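Local coordinates for peptide ABC transporter, peptide-binding protein (Enterococcus faecalis, PDB 3O6P), which probably binds peptides outside the cell for an ABC importer, the deposited chain being the C-terminal part of a family 5 solute-binding protein, at residues I103-A108 / V133-F138; F167-A172 / K189-A194; K66-E71 / D208-E213. One frame throughout, in Å; residues are numbered along the deposited sequence.

Interaction 1: I103-A108 / V133-F138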
loop_
_atom_site.group_PDB
_atom_site.type_symbol
_atom_site.label_atom_id
_atom_site.label_comp_id
_atom_site.label_asym_id
_atom_site.label_seq_id
_atom_site.Cartn_x
_atom_site.Cartn_y
_atom_site.Cartn_z
ATOM N N ILE A 103 13.355 -4.824 -3.029
ATOM C CA ILE A 103 12.320 -4.818 -1.994
ATOM C C ILE A 103 12.968 -5.176 -0.651
ATOM O O ILE A 103 13.452 -6.295 -0.461
ATOM C CB ILE A 103 11.171 -5.829 -2.264
ATOM C CG1 ILE A 103 10.625 -5.686 -3.678
ATOM C CG2 ILE A 103 10.036 -5.657 -1.202
ATOM C CD1 ILE A 103 9.636 -6.791 -4.043
ATOM N N LEU A 104 12.968 -4.217 0.264
ATOM C CA LEU A 104 13.446 -4.423 1.616
ATOM C C LEU A 104 12.344 -5.145 2.396
ATOM O O LEU A 104 11.168 -4.816 2.252
ATOM C CB LEU A 104 13.730 -3.054 2.222
ATOM C CG LEU A 104 14.266 -2.943 3.639
ATOM C CD1 LEU A 104 15.673 -3.563 3.724
ATOM C CD2 LEU A 104 14.274 -1.447 4.024
ATOM N N SER A 105 12.703 -6.133 3.204
ATOM C CA SER A 105 11.689 -6.838 3.980
ATOM C C SER A 105 12.255 -7.381 5.271
ATOM O O SER A 105 13.463 -7.303 5.530
ATOM C CB SER A 105 11.093 -8.003 3.177
ATOM O OG SER A 105 12.009 -9.092 3.103
ATOM N N SER A 106 11.361 -7.941 6.073
ATOM C CA SER A 106 11.739 -8.732 7.229
ATOM C C SER A 106 12.417 -10.005 6.731
ATOM O O SER A 106 12.118 -10.494 5.626
ATOM C CB SER A 106 10.492 -9.100 8.029
ATOM O OG SER A 106 10.807 -9.974 9.090
ATOM N N ASP A 107 13.317 -10.537 7.550
ATOM C CA ASP A 107 13.921 -11.844 7.314
ATOM C C ASP A 107 13.150 -12.983 8.020
ATOM O O ASP A 107 13.622 -14.123 8.051
ATOM C CB ASP A 107 15.424 -11.845 7.676
ATOM C CG ASP A 107 15.711 -11.536 9.157
ATOM O OD1 ASP A 107 16.912 -11.603 9.521
ATOM O OD2 ASP A 107 14.797 -11.217 9.956
ATOM N N ALA A 108 11.969 -12.670 8.565
ATOM C CA ALA A 108 11.083 -13.681 9.147
ATOM C C ALA A 108 10.726 -14.707 8.069
ATOM O O ALA A 108 10.722 -14.398 6.860
ATOM C CB ALA A 108 9.812 -13.015 9.720
ATOM N N VAL A 133 15.763 -8.607 -3.694
ATOM C CA VAL A 133 15.199 -8.570 -2.349
ATOM C C VAL A 133 16.252 -8.434 -1.302
ATOM O O VAL A 133 17.350 -8.986 -1.445
ATOM C CB VAL A 133 14.320 -9.816 -2.049
ATOM C CG1 VAL A 133 13.116 -9.873 -3.019
ATOM C CG2 VAL A 133 15.127 -11.082 -2.105
ATOM N N SER A 134 15.903 -7.735 -0.220
ATOM C CA SER A 134 16.829 -7.559 0.891
ATOM C C SER A 134 16.153 -7.851 2.219
ATOM O O SER A 134 15.644 -6.947 2.868
ATOM C CB SER A 134 17.390 -6.145 0.894
ATOM O OG SER A 134 18.166 -5.903 -0.266
ATOM N N PRO A 135 16.110 -9.134 2.615
ATOM C CA PRO A 135 15.543 -9.465 3.937
ATOM C C PRO A 135 16.549 -9.149 5.044
ATOM O O PRO A 135 17.716 -9.562 4.967
ATOM C CB PRO A 135 15.244 -10.974 3.842
ATOM C CG PRO A 135 15.357 -11.310 2.373
ATOM C CD PRO A 135 16.390 -10.344 1.823
ATOM N N VAL A 136 16.094 -8.411 6.055
ATOM C CA VAL A 136 16.965 -7.904 7.114
ATOM C C VAL A 136 16.236 -7.922 8.451
ATOM O O VAL A 136 15.007 -7.967 8.497
ATOM C CB VAL A 136 17.423 -6.427 6.844
ATOM C CG1 VAL A 136 18.254 -6.296 5.566
ATOM C CG2 VAL A 136 16.221 -5.489 6.787
ATOM N N PRO A 137 16.983 -7.844 9.551
ATOM C CA PRO A 137 16.360 -7.763 10.875
ATOM C C PRO A 137 15.621 -6.439 11.114
ATOM O O PRO A 137 15.832 -5.456 10.425
ATOM C CB PRO A 137 17.545 -7.880 11.834
ATOM C CG PRO A 137 18.626 -8.468 11.050
ATOM C CD PRO A 137 18.445 -8.008 9.641
ATOM N N PHE A 138 14.766 -6.439 12.116
ATOM C CA PHE A 138 13.893 -5.310 12.399
ATOM C C PHE A 138 14.598 -3.949 12.506
ATOM O O PHE A 138 14.165 -2.982 11.864
ATOM C CB PHE A 138 13.110 -5.591 13.679
ATOM C CG PHE A 138 12.132 -4.522 14.022
ATOM C CD1 PHE A 138 10.905 -4.486 13.375
ATOM C CD2 PHE A 138 12.420 -3.567 15.007
ATOM C CE1 PHE A 138 9.966 -3.517 13.679
ATOM C CE2 PHE A 138 11.493 -2.561 15.300
ATOM C CZ PHE A 138 10.265 -2.544 14.638
#
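I103 and L104 run alongside V133 and S134 as neighbouring parallel strands, their axes 4.5 Å apart at closest approach and turned by 26°. The two are the strands of a beta-alpha-beta crossover, joined through helix 109-125. Strand 129-136 is an outermost strand of the sheet, in what is probably one lobe of a type 2 periplasmic-binding-protein fold. The pairing illustrates how parallel strands share their bonds: S134 takes I103 O through its N-H (2.9 Å from S134 N) and offers its own O to S105 N, after which S105 O receives V136 N. One further bond, from D107 N to V136 O, is weak, and the strands part there. P135 has no N-H to give, but its N faces away from the partner strand, which costs this pairing nothing.

On the face with L104 and S134, the leucine CG stands anti to the backbone N (chi1 -179°). L104 CD1 lies 3.7 Å from V136 CG2, the two side chains crossing at about a right angle, and also touches S134 O. Helix 138-147 covers L104 through R144 and S145, while S134 OG bonds to D102. On the other face I103 and V133, with S105 in the conformer described, pack on V115 of the crossover helix.

Past the strands, D107 swings back toward the partner. Its CB comes within 3.9 Å of P135 CB, and its carboxylate lies over the V136-P137 peptide, OD1 being 3.8 Å from P137 N. S106 forms an ST turn just before helix 109-125: A108 N donates to S106 OG at 3.0 Å.

Interaction 2: F167-A172 / K189-A194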
loop_
_atom_site.group_PDB
_atom_site.type_symbol
_atom_site.label_atom_id
_atom_site.label_comp_id
_atom_site.label_asym_id
_atom_site.label_seq_id
_atom_site.Cartn_x
_atom_site.Cartn_y
_atom_site.Cartn_z
ATOM N N PHE A 167 -4.955 3.830 10.291
ATOM C CA PHE A 167 -4.236 3.455 9.070
ATOM C C PHE A 167 -3.999 4.637 8.144
ATOM O O PHE A 167 -2.905 4.799 7.590
ATOM C CB PHE A 167 -5.021 2.379 8.324
ATOM C CG PHE A 167 -5.032 1.066 9.044
ATOM C CD1 PHE A 167 -4.122 0.056 8.691
ATOM C CD2 PHE A 167 -5.927 0.843 10.110
ATOM C CE1 PHE A 167 -4.106 -1.140 9.378
ATOM C CE2 PHE A 167 -5.933 -0.368 10.784
ATOM C CZ PHE A 167 -5.000 -1.363 10.425
ATOM N N LEU A 168 -5.036 5.453 7.967
ATOM C CA LEU A 168 -4.977 6.510 6.977
ATOM C C LEU A 168 -3.969 7.601 7.377
ATOM O O LEU A 168 -3.250 8.118 6.520
ATOM C CB LEU A 168 -6.363 7.101 6.732
ATOM C CG LEU A 168 -7.397 6.091 6.220
ATOM C CD1 LEU A 168 -8.811 6.669 6.407
ATOM C CD2 LEU A 168 -7.146 5.758 4.723
ATOM N N ASP A 169 -3.878 7.898 8.670
ATOM C CA ASP A 169 -2.961 8.944 9.134
ATOM C C ASP A 169 -1.496 8.674 8.746
ATOM O O ASP A 169 -0.710 9.607 8.586
ATOM C CB ASP A 169 -3.027 9.123 10.663
ATOM C CG ASP A 169 -4.299 9.825 11.133
ATOM O OD1 ASP A 169 -5.036 10.411 10.289
ATOM O OD2 ASP A 169 -4.546 9.795 12.374
ATOM N N LEU A 170 -1.141 7.399 8.595
ATOM C CA LEU A 170 0.225 7.015 8.314
ATOM C C LEU A 170 0.728 7.621 7.029
ATOM O O LEU A 170 1.949 7.767 6.885
ATOM C CB LEU A 170 0.337 5.486 8.192
ATOM C CG LEU A 170 -0.186 4.661 9.381
ATOM C CD1 LEU A 170 -0.119 3.163 9.021
ATOM C CD2 LEU A 170 0.582 4.930 10.675
ATOM N N PHE A 171 -0.191 7.963 6.109
ATOM C CA PHE A 171 0.219 8.325 4.748
ATOM C C PHE A 171 0.031 9.793 4.434
ATOM O O PHE A 171 0.171 10.224 3.293
ATOM C CB PHE A 171 -0.384 7.375 3.704
ATOM C CG PHE A 171 0.069 5.971 3.905
ATOM C CD1 PHE A 171 1.371 5.599 3.557
ATOM C CD2 PHE A 171 -0.747 5.055 4.561
ATOM C CE1 PHE A 171 1.836 4.312 3.807
ATOM C CE2 PHE A 171 -0.296 3.764 4.836
ATOM C CZ PHE A 171 0.997 3.379 4.449
ATOM N N ALA A 172 -0.318 10.552 5.463
ATOM C CA ALA A 172 -0.233 12.003 5.372
ATOM C C ALA A 172 1.206 12.331 4.969
ATOM O O ALA A 172 2.152 11.658 5.415
ATOM C CB ALA A 172 -0.560 12.644 6.723
ATOM N N LYS A 189 -5.665 16.545 2.561
ATOM C CA LYS A 189 -6.851 17.338 2.848
ATOM C C LYS A 189 -7.867 16.493 3.597
ATOM O O LYS A 189 -8.358 16.895 4.639
ATOM C CB LYS A 189 -7.474 17.892 1.556
ATOM C CG LYS A 189 -8.639 18.863 1.794
ATOM C CD LYS A 189 -9.379 19.156 0.517
ATOM C CE LYS A 189 -10.408 18.068 0.240
ATOM N NZ LYS A 189 -11.193 18.363 -0.986
ATOM N N PHE A 190 -8.172 15.314 3.069
ATOM C CA PHE A 190 -9.188 14.458 3.680
ATOM C C PHE A 190 -8.751 13.925 5.059
ATOM O O PHE A 190 -9.538 13.975 6.025
ATOM C CB PHE A 190 -9.537 13.287 2.739
ATOM C CG PHE A 190 -10.245 13.695 1.464
ATOM C CD1 PHE A 190 -11.411 14.461 1.492
ATOM C CD2 PHE A 190 -9.778 13.225 0.227
ATOM C CE1 PHE A 190 -12.082 14.796 0.273
ATOM C CE2 PHE A 190 -10.430 13.550 -0.982
ATOM C CZ PHE A 190 -11.583 14.344 -0.953
ATOM N N VAL A 191 -7.519 13.421 5.141
ATOM C CA VAL A 191 -7.107 12.729 6.354
ATOM C C VAL A 191 -6.927 13.692 7.517
ATOM O O VAL A 191 -7.205 13.341 8.666
ATOM C CB VAL A 191 -5.881 11.782 6.135
ATOM C CG1 VAL A 191 -4.598 12.561 5.876
ATOM C CG2 VAL A 191 -5.715 10.876 7.328
ATOM N N LYS A 192 -6.491 14.912 7.217
ATOM C CA LYS A 192 -6.359 15.944 8.233
ATOM C C LYS A 192 -7.730 16.445 8.670
ATOM O O LYS A 192 -7.977 16.612 9.862
ATOM C CB LYS A 192 -5.519 17.105 7.704
ATOM C CG LYS A 192 -4.085 16.730 7.374
ATOM C CD LYS A 192 -3.145 17.036 8.518
ATOM C CE LYS A 192 -1.682 16.745 8.136
ATOM N NZ LYS A 192 -0.968 17.879 7.463
ATOM N N ALA A 193 -8.624 16.672 7.707
ATOM C CA ALA A 193 -9.994 17.108 8.022
ATOM C C ALA A 193 -10.650 16.149 9.016
ATOM O O ALA A 193 -11.379 16.589 9.912
ATOM C CB ALA A 193 -10.856 17.253 6.754
ATOM N N ALA A 194 -10.357 14.856 8.880
ATOM C CA ALA A 194 -10.875 13.817 9.772
ATOM C C ALA A 194 -10.237 13.843 11.161
ATOM O O ALA A 194 -10.907 13.586 12.157
ATOM C CB ALA A 194 -10.694 12.434 9.143
HETATM O O HOH W 1 -3.987 12.898 9.792
HETATM O O HOH W 2 -7.736 11.172 10.024
#
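D169 and V191 mark the nearest backbones, 6.3 Å between their CA atoms, where the chain leaving helix 165-168 through a 3-10 turn passes helix 185-195. V191 carries the contact, directing its two methyls to different partners. In the conformer described here, one of two deposited, CG2 stands anti to the backbone N and CG1 sits between N and the carbonyl carbon (chi1 70°). Thus placed, V191 CG2 reaches L168 CB at 3.9 Å, and V191 CG1 meets the A172 methyl, CB, at 4.1 Å. The approach of V191 CG2 to D169 OD1 is unusually short and doubtful.

No direct hydrogen bond joins the two segments; water does that work. The D169 carboxylate leans across toward V191 O without reaching it, and two waters lie on either side of the gap. One gives hydrogen bonds to both D169 OD1, at 2.8 Å, and V191 O, at 2.6 Å. The other holds D169 OD1 firmly, at 2.7 Å, but V191 O only weakly.

K192 pairs with D174 in a salt bridge as its chain passes A172. Farther round the turn, F171 sets its ring edge-to-face with Y8 of strand 5-11, tying the turn to the mixed sheet of the domain, while A193 and A194 pack on helix 202-218.

The contact is an example of divided labour: methyl groups close the buried side, and a carboxylate oxygen reaches a helix carbonyl through water. With D169 deprotonated, both oxygens would be acceptors and would not be expected to bond directly; the waters donate to both and probably ease their repulsion.

Interaction 3: K66-E71 / D208-E213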
loop_
_atom_site.group_PDB
_atom_site.type_symbol
_atom_site.label_atom_id
_atom_site.label_comp_id
_atom_site.label_asym_id
_atom_site.label_seq_id
_atom_site.Cartn_x
_atom_site.Cartn_y
_atom_site.Cartn_z
ATOM N N LYS A 66 -22.842 -0.053 8.466
ATOM C CA LYS A 66 -22.069 -0.365 7.258
ATOM C C LYS A 66 -20.574 -0.379 7.488
ATOM O O LYS A 66 -20.020 0.486 8.166
ATOM C CB LYS A 66 -22.426 0.570 6.116
ATOM C CG LYS A 66 -23.899 0.500 5.719
ATOM C CD LYS A 66 -24.262 1.586 4.698
ATOM C CE LYS A 66 -24.179 3.004 5.293
ATOM N NZ LYS A 66 -25.110 3.193 6.450
ATOM N N ASP A 67 -19.925 -1.385 6.920
ATOM C CA ASP A 67 -18.500 -1.534 7.085
ATOM C C ASP A 67 -17.737 -0.483 6.282
ATOM O O ASP A 67 -18.088 -0.212 5.135
ATOM C CB ASP A 67 -18.076 -2.925 6.630
ATOM C CG ASP A 67 -16.610 -3.180 6.863
ATOM O OD1 ASP A 67 -16.134 -3.026 8.013
ATOM O OD2 ASP A 67 -15.928 -3.537 5.903
ATOM N N PHE A 68 -16.696 0.092 6.879
ATOM C CA PHE A 68 -15.843 1.053 6.169
ATOM C C PHE A 68 -15.345 0.506 4.835
ATOM O O PHE A 68 -15.406 1.197 3.817
ATOM C CB PHE A 68 -14.627 1.446 7.013
ATOM C CG PHE A 68 -13.793 2.543 6.397
ATOM C CD1 PHE A 68 -14.092 3.890 6.624
ATOM C CD2 PHE A 68 -12.708 2.225 5.582
ATOM C CE1 PHE A 68 -13.314 4.907 6.038
ATOM C CE2 PHE A 68 -11.929 3.218 4.995
ATOM C CZ PHE A 68 -12.233 4.568 5.228
ATOM N N ALA A 69 -14.792 -0.706 4.847
ATOM C CA ALA A 69 -14.210 -1.271 3.614
ATOM C C ALA A 69 -15.273 -1.485 2.535
ATOM O O ALA A 69 -15.022 -1.228 1.354
ATOM C CB ALA A 69 -13.446 -2.566 3.904
ATOM N N LYS A 70 -16.462 -1.938 2.932
ATOM C CA LYS A 70 -17.543 -2.135 1.965
ATOM C C LYS A 70 -17.983 -0.804 1.346
ATOM O O LYS A 70 -18.210 -0.715 0.133
ATOM C CB LYS A 70 -18.734 -2.860 2.593
ATOM C CG LYS A 70 -18.463 -4.283 2.995
ATOM C CD LYS A 70 -19.654 -4.825 3.789
ATOM C CE LYS A 70 -19.584 -6.330 3.999
ATOM N NZ LYS A 70 -20.954 -6.907 4.222
ATOM N N GLU A 71 -18.098 0.225 2.180
ATOM C CA GLU A 71 -18.481 1.550 1.714
ATOM C C GLU A 71 -17.436 2.168 0.782
ATOM O O GLU A 71 -17.786 2.839 -0.194
ATOM C CB GLU A 71 -18.748 2.484 2.897
ATOM C CG GLU A 71 -20.107 2.300 3.525
ATOM C CD GLU A 71 -20.470 3.451 4.442
ATOM O OE1 GLU A 71 -20.245 3.310 5.655
ATOM O OE2 GLU A 71 -20.959 4.497 3.958
ATOM N N ASP A 208 -14.926 12.025 5.162
ATOM C CA ASP A 208 -13.519 12.419 4.950
ATOM C C ASP A 208 -12.593 11.189 4.943
ATOM O O ASP A 208 -11.702 11.055 4.080
ATOM C CB ASP A 208 -13.076 13.405 6.028
ATOM C CG ASP A 208 -13.585 14.812 5.775
ATOM O OD1 ASP A 208 -13.741 15.190 4.588
ATOM O OD2 ASP A 208 -13.782 15.553 6.758
HETATM N N MSE A 209 -12.819 10.271 5.876
HETATM C CA MSE A 209 -11.976 9.079 5.936
HETATM C C MSE A 209 -12.206 8.179 4.726
HETATM O O MSE A 209 -11.243 7.645 4.159
HETATM C CB MSE A 209 -12.190 8.315 7.232
HETATM C CG MSE A 209 -11.714 9.130 8.461
HETATM SE SE MSE A 209 -11.800 8.125 10.089
HETATM C CE MSE A 209 -13.714 7.817 10.168
ATOM N N LEU A 210 -13.473 8.009 4.318
ATOM C CA LEU A 210 -13.774 7.249 3.083
ATOM C C LEU A 210 -13.084 7.854 1.862
ATOM O O LEU A 210 -12.509 7.133 1.034
ATOM C CB LEU A 210 -15.280 7.209 2.820
ATOM C CG LEU A 210 -16.097 6.257 3.686
ATOM C CD1 LEU A 210 -17.571 6.522 3.379
ATOM C CD2 LEU A 210 -15.738 4.817 3.363
ATOM N N ASN A 211 -13.152 9.181 1.749
ATOM C CA ASN A 211 -12.481 9.865 0.667
ATOM C C ASN A 211 -10.961 9.710 0.694
ATOM O O ASN A 211 -10.336 9.575 -0.377
ATOM C CB ASN A 211 -12.906 11.339 0.597
ATOM C CG ASN A 211 -14.243 11.517 -0.088
ATOM O OD1 ASN A 211 -14.507 10.881 -1.107
ATOM N ND2 ASN A 211 -15.095 12.397 0.462
ATOM N N ALA A 212 -10.386 9.701 1.900
ATOM C CA ALA A 212 -8.950 9.436 2.055
ATOM C C ALA A 212 -8.597 8.045 1.539
ATOM O O ALA A 212 -7.682 7.884 0.710
ATOM C CB ALA A 212 -8.508 9.592 3.505
ATOM N N GLU A 213 -9.339 7.035 1.996
ATOM C CA GLU A 213 -9.095 5.652 1.512
ATOM C C GLU A 213 -9.200 5.599 -0.012
ATOM O O GLU A 213 -8.343 5.027 -0.667
ATOM C CB GLU A 213 -10.115 4.685 2.153
ATOM C CG GLU A 213 -10.164 3.268 1.544
ATOM C CD GLU A 213 -9.109 2.277 2.061
ATOM O OE1 GLU A 213 -8.420 2.538 3.070
ATOM O OE2 GLU A 213 -8.997 1.193 1.442
#
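F68 and L210 meet because F68 holds CG anti to its backbone N (chi1 -174°), carrying the ring across to helix 202-218, while L210 CG lies beside its own backbone N. The two side chains slide past each other in opposite directions, and L210 CD2 settles over one face of the ring. This is a CH-pi contact, with CD2 at 3.9 Å from the F68 ring centroid and 22° off the ring normal, displaced toward the rim near CE1. The pair is a worked example of a short helix, 68-72, packed mainly through an aromatic side chain on a long one, which precedes the last strand of the sheet, 223-228.

The ring edge has partners too. F68 CZ abuts the carbonyl oxygen of M209 (M209 O, 3.4 Å), which already accepts the helical bond from E213 N. F68 CE1 lies 3.8 Å from CB of M209, a selenomethionine whose side chain goes on to L168 and S165. Farther along the edge, F68 CE2 touches E213 CB at 3.7 Å, and the carboxylate of E213 stands nearly perpendicular to the ring. Outside the two segments, the ring also meets W206 edge-to-face.

E71, one turn on from F68, adds its CB at 3.8 Å from L210 CD2, so that this methyl touches both the ring and the glutamate CB. D67 caps the short helix, its OD2 accepting weakly from A69 N and K70 N.

The contact is mainly apolar, with one ring edge against a backbone carbonyl, and has no hydrogen bond. The buried carboxylate of E213 accepts from L53 N and V54 N, which would be expected to favour its ionised form; its CB and CG are the atoms nearest the phenyl edge.

In the fold
Read from the N terminus, the chain lays down the 66-71 segment first, but interaction 3 closes only when 208-213 arrives, 137 residues later. Within that long loop interactions 1 and 2 close in turn, one after the other: 103-108 with 133-138 around the crossover helix, then 167-172 with 189-194 over a short excursion. Interactions 2 and 3 are neighbours, with centres about 12 Å apart; F190, A193 and A194 pack directly on D208 and M209, as does L168 on M209, so helices 165-168, 185-195, 202-218 and 68-72 form one cluster. Interaction 1 sits at the sheet's far edge, its centre about 31 Å from that of interaction 3, across the chain's centre.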